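Side-chain contacts in membrane-associated protein VP24 (Marburg virus - Musoke, Kenya, 1980, PDB 4OR8), which may act as a minor matrix protein of the virion, with a part in nucleocapsid assembly and virus budding: residues B[148-151]-B[152-156]; B[237-240]-B[241-244]. One frame throughout, in Å; residues are numbered along the deposited sequence.

Contact 1 (B[148-151]-B[152-156]); sequences IHIS and PNLLG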
loop_
_atom_site.group_PDB
_atom_site.type_symbol
_atom_site.label_atom_id
_atom_site.label_comp_id
_atom_site.label_asym_id
_atom_site.label_seq_id
_atom_site.Cartn_x
_atom_site.Cartn_y
_atom_site.Cartn_z
ATOM N N ILE B 148 3.037 26.352 13.580
ATOM C CA ILE B 148 3.613 26.545 14.901
ATOM C C ILE B 148 4.541 27.754 14.821
ATOM O O ILE B 148 5.328 27.884 13.883
ATOM C CB ILE B 148 4.386 25.291 15.374
ATOM C CG1 ILE B 148 5.071 25.545 16.719
ATOM C CG2 ILE B 148 5.403 24.862 14.338
ATOM C CD1 ILE B 148 4.115 25.700 17.871
ATOM N N HIS B 149 4.433 28.660 15.784
ATOM C CA HIS B 149 5.254 29.865 15.753
ATOM C C HIS B 149 6.393 29.806 16.762
ATOM O O HIS B 149 6.171 29.801 17.973
ATOM C CB HIS B 149 4.396 31.114 15.964
ATOM C CG HIS B 149 3.361 31.319 14.901
ATOM N ND1 HIS B 149 3.687 31.555 13.582
ATOM C CD2 HIS B 149 2.009 31.319 14.961
ATOM C CE1 HIS B 149 2.579 31.695 12.875
ATOM N NE2 HIS B 149 1.547 31.557 13.688
ATOM N N ILE B 150 7.616 29.744 16.247
ATOM C CA ILE B 150 8.811 29.722 17.080
ATOM C C ILE B 150 9.603 31.002 16.846
ATOM O O ILE B 150 9.716 31.467 15.711
ATOM C CB ILE B 150 9.698 28.502 16.757
ATOM C CG1 ILE B 150 8.881 27.213 16.845
ATOM C CG2 ILE B 150 10.892 28.436 17.696
ATOM C CD1 ILE B 150 9.674 25.973 16.523
ATOM N N SER B 151 10.143 31.569 17.922
ATOM C CA SER B 151 10.886 32.824 17.845
ATOM C C SER B 151 12.048 32.760 16.857
ATOM O O SER B 151 12.831 31.809 16.869
ATOM C CB SER B 151 11.404 33.225 19.226
ATOM O OG SER B 151 12.205 34.390 19.141
ATOM N N PRO B 152 12.166 33.788 16.003
ATOM C CA PRO B 152 13.229 33.862 14.994
ATOM C C PRO B 152 14.614 33.899 15.628
ATOM O O PRO B 152 15.607 33.636 14.951
ATOM C CB PRO B 152 12.937 35.183 14.274
ATOM C CG PRO B 152 12.147 35.984 15.251
ATOM C CD PRO B 152 11.311 34.987 15.991
ATOM N N ASN B 153 14.673 34.224 16.917
ATOM C CA ASN B 153 15.933 34.241 17.647
ATOM C C ASN B 153 16.527 32.843 17.779
ATOM O O ASN B 153 17.733 32.654 17.612
ATOM C CB ASN B 153 15.741 34.871 19.028
ATOM C CG ASN B 153 15.515 36.370 18.961
ATOM O OD1 ASN B 153 15.247 36.923 17.894
ATOM N ND2 ASN B 153 15.624 37.036 20.104
ATOM N N LEU B 154 15.673 31.867 18.076
ATOM C CA LEU B 154 16.106 30.481 18.209
ATOM C C LEU B 154 16.340 29.855 16.842
ATOM O O LEU B 154 17.287 29.092 16.653
ATOM C CB LEU B 154 15.073 29.661 18.982
ATOM C CG LEU B 154 14.760 30.100 20.415
ATOM C CD1 LEU B 154 13.749 29.154 21.048
ATOM C CD2 LEU B 154 16.028 30.174 21.252
ATOM N N LEU B 155 15.471 30.185 15.891
ATOM C CA LEU B 155 15.592 29.673 14.532
ATOM C C LEU B 155 16.828 30.234 13.835
ATOM O O LEU B 155 17.458 29.555 13.026
ATOM C CB LEU B 155 14.344 30.018 13.717
ATOM C CG LEU B 155 13.010 29.441 14.193
ATOM C CD1 LEU B 155 11.868 29.974 13.343
ATOM C CD2 LEU B 155 13.041 27.923 14.161
ATOM N N GLY B 156 17.173 31.475 14.161
ATOM C CA GLY B 156 18.255 32.167 13.489
ATOM C C GLY B 156 19.642 31.662 13.833
ATOM O O GLY B 156 20.620 32.022 13.179
#

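Contact 2 (B[237-240]-B[241-244]); sequences LVAE and AVLR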
loop_
_atom_site.group_PDB
_atom_site.type_symbol
_atom_site.label_atom_id
_atom_site.label_comp_id
_atom_site.label_asym_id
_atom_site.label_seq_id
_atom_site.Cartn_x
_atom_site.Cartn_y
_atom_site.Cartn_z
ATOM N N LEU B 237 -5.568 5.099 9.394
ATOM C CA LEU B 237 -4.806 4.235 8.508
ATOM C C LEU B 237 -4.050 5.052 7.471
ATOM O O LEU B 237 -4.656 5.749 6.657
ATOM C CB LEU B 237 -5.739 3.244 7.811
ATOM C CG LEU B 237 -5.105 2.264 6.825
ATOM C CD1 LEU B 237 -4.103 1.372 7.533
ATOM C CD2 LEU B 237 -6.174 1.430 6.137
ATOM N N VAL B 238 -2.724 4.973 7.508
ATOM C CA VAL B 238 -1.906 5.624 6.496
ATOM C C VAL B 238 -1.537 4.626 5.405
ATOM O O VAL B 238 -0.899 3.609 5.673
ATOM C CB VAL B 238 -0.629 6.248 7.089
ATOM C CG1 VAL B 238 0.221 6.846 5.983
ATOM C CG2 VAL B 238 -0.981 7.315 8.115
ATOM N N ALA B 239 -1.955 4.921 4.177
ATOM C CA ALA B 239 -1.700 4.046 3.041
ATOM C C ALA B 239 -0.210 3.936 2.762
ATOM O O ALA B 239 0.533 4.906 2.896
ATOM C CB ALA B 239 -2.430 4.546 1.816
ATOM N N GLU B 240 0.209 2.743 2.364
ATOM C CA GLU B 240 1.613 2.431 2.133
ATOM C C GLU B 240 2.295 3.397 1.167
ATOM O O GLU B 240 3.436 3.802 1.389
ATOM C CB GLU B 240 1.723 0.999 1.611
ATOM C CG GLU B 240 3.125 0.440 1.563
ATOM C CD GLU B 240 3.134 -1.036 1.209
ATOM O OE1 GLU B 240 2.055 -1.664 1.271
ATOM O OE2 GLU B 240 4.211 -1.565 0.865
ATOM N N ALA B 241 1.588 3.769 0.100
ATOM C CA ALA B 241 2.134 4.647 -0.931
ATOM C C ALA B 241 2.553 6.019 -0.391
ATOM O O ALA B 241 3.506 6.625 -0.883
ATOM C CB ALA B 241 1.143 4.803 -2.065
ATOM N N VAL B 242 1.837 6.498 0.619
ATOM C CA VAL B 242 2.143 7.775 1.257
ATOM C C VAL B 242 3.589 7.838 1.739
ATOM O O VAL B 242 4.276 8.844 1.555
ATOM C CB VAL B 242 1.215 8.024 2.464
ATOM C CG1 VAL B 242 1.664 9.251 3.242
ATOM C CG2 VAL B 242 -0.229 8.164 2.006
ATOM N N LEU B 243 4.046 6.749 2.348
ATOM C CA LEU B 243 5.384 6.699 2.926
ATOM C C LEU B 243 6.417 6.107 1.971
ATOM O O LEU B 243 7.599 6.439 2.048
ATOM C CB LEU B 243 5.364 5.911 4.236
ATOM C CG LEU B 243 4.323 6.381 5.252
ATOM C CD1 LEU B 243 4.336 5.507 6.485
ATOM C CD2 LEU B 243 4.564 7.835 5.626
ATOM N N ARG B 244 5.973 5.235 1.072
ATOM C CA ARG B 244 6.890 4.582 0.139
ATOM C C ARG B 244 7.500 5.588 -0.831
ATOM O O ARG B 244 8.628 5.424 -1.292
ATOM C CB ARG B 244 6.182 3.465 -0.624
ATOM C CG ARG B 244 7.101 2.665 -1.521
ATOM C CD ARG B 244 6.385 1.481 -2.126
ATOM N NE ARG B 244 5.989 0.498 -1.121
ATOM C CZ ARG B 244 6.830 -0.351 -0.537
ATOM N NH1 ARG B 244 8.121 -0.326 -0.842
ATOM N NH2 ARG B 244 6.385 -1.217 0.357
#

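Contact 1 (B[148-151]-B[152-156])
Two backbone amides converge on the carbonyl oxygen of S151, the last residue before helix 152-158. The main bond comes from L155, whose N lies 3.3 Å from S151 O with a nearly straight N-H...O angle of 168° and in the carbonyl plane; this is the first i to i+4 bond of the helix. The amide N of L154 adds a weak second bond to the same S151 O at 3.1 Å, bent to 132°. The S151 side chain works at the same helix end. Its hydroxyl stands anti to its own backbone N (chi1 176°), which swings OG beside the carbonyl carbon and over the start of the first turn. There S151 OG accepts a weak bond at 3.3 Å from N153 N, the second helical amide, as N-cap side chains commonly do. Proline is well tolerated at the first position, P152, because its nitrogen needs no partner there.

An apolar contact flanks the polar cap: the CD2 methyl of L155 meets I150 CG2 at 4.2 Å, the two side chains crossing at about a right angle. The other methyl, L155 CD1, makes a van der Waals contact with the carbonyl oxygen I150 O at 3.5 Å, and CD1 of L154 only grazes I150 CG2. I150 and L155 also both rest on I132 of helix 127-142, which ties this surface turn to the neighbouring helix. The I150-L155 contact, between the residue before the cap and the fourth helical residue, is a hydrophobic staple, and it accompanies the serine N-cap.

Contact 2 (B[237-240]-B[241-244])
Strand 228-239 passes directly into helix 240-244, and the first helical turn closes through V242 N to A239 O and R244 N to E240 O (2.9 Å), with a weak bond from L243 N to E240 O. V238, near the end of the strand, points its side chain at the helix. Its CG1, anti to the backbone N (chi1 177°), reaches V242 CB at 3.8 Å, the two valines crossing at about a right angle, and also touches CG of L243. CB of A239 packs more loosely on V242 CG2, 4.2 Å away. Helix 104-115 supports this apolar patch: A107 meets V238, and L108 lies against both V242 and L243.

E240 and R244, one turn apart, run side by side in the same direction. The glutamate is extended, whereas the arginine bends at chi3 (-66°) to bring its guanidinium edge towards OE2, with the carboxylate and guanidinium planes 55° apart. The charges are placed to pair as a salt bridge, but E240 OE2 and R244 NH2 are too close in the model, leaving its detail doubtful. R206 also pairs with OE2, as does R244 of the second subunit. Like charges lie close too, E240 to E240 and R244 to R244 of the second subunit; the arginines, R206 included, would offset the repulsion between the two carboxylates and may help keep E240 charged.

Overall arrangement
Both contacts illustrate how a helix is started, yet they do so in different surroundings. Contact 1 is a surface feature about 24 Å from the centre of the chain, where a loop enters helix 152-158; contact 2 lies about 9 Å from that centre, partly buried, where a strand of the mixed sheet turns into helix 240-244. Their centres are about 31 Å apart, they do not touch, and they share no secondary-structure element. Contact 1 combines a neutral hydroxyl cap with a few apolar contacts, and neither of its segments meets the second subunit. Contact 2 divides its chemistry between an apolar patch backed by helix 104-115 and a charged pair that reaches across to the second subunit.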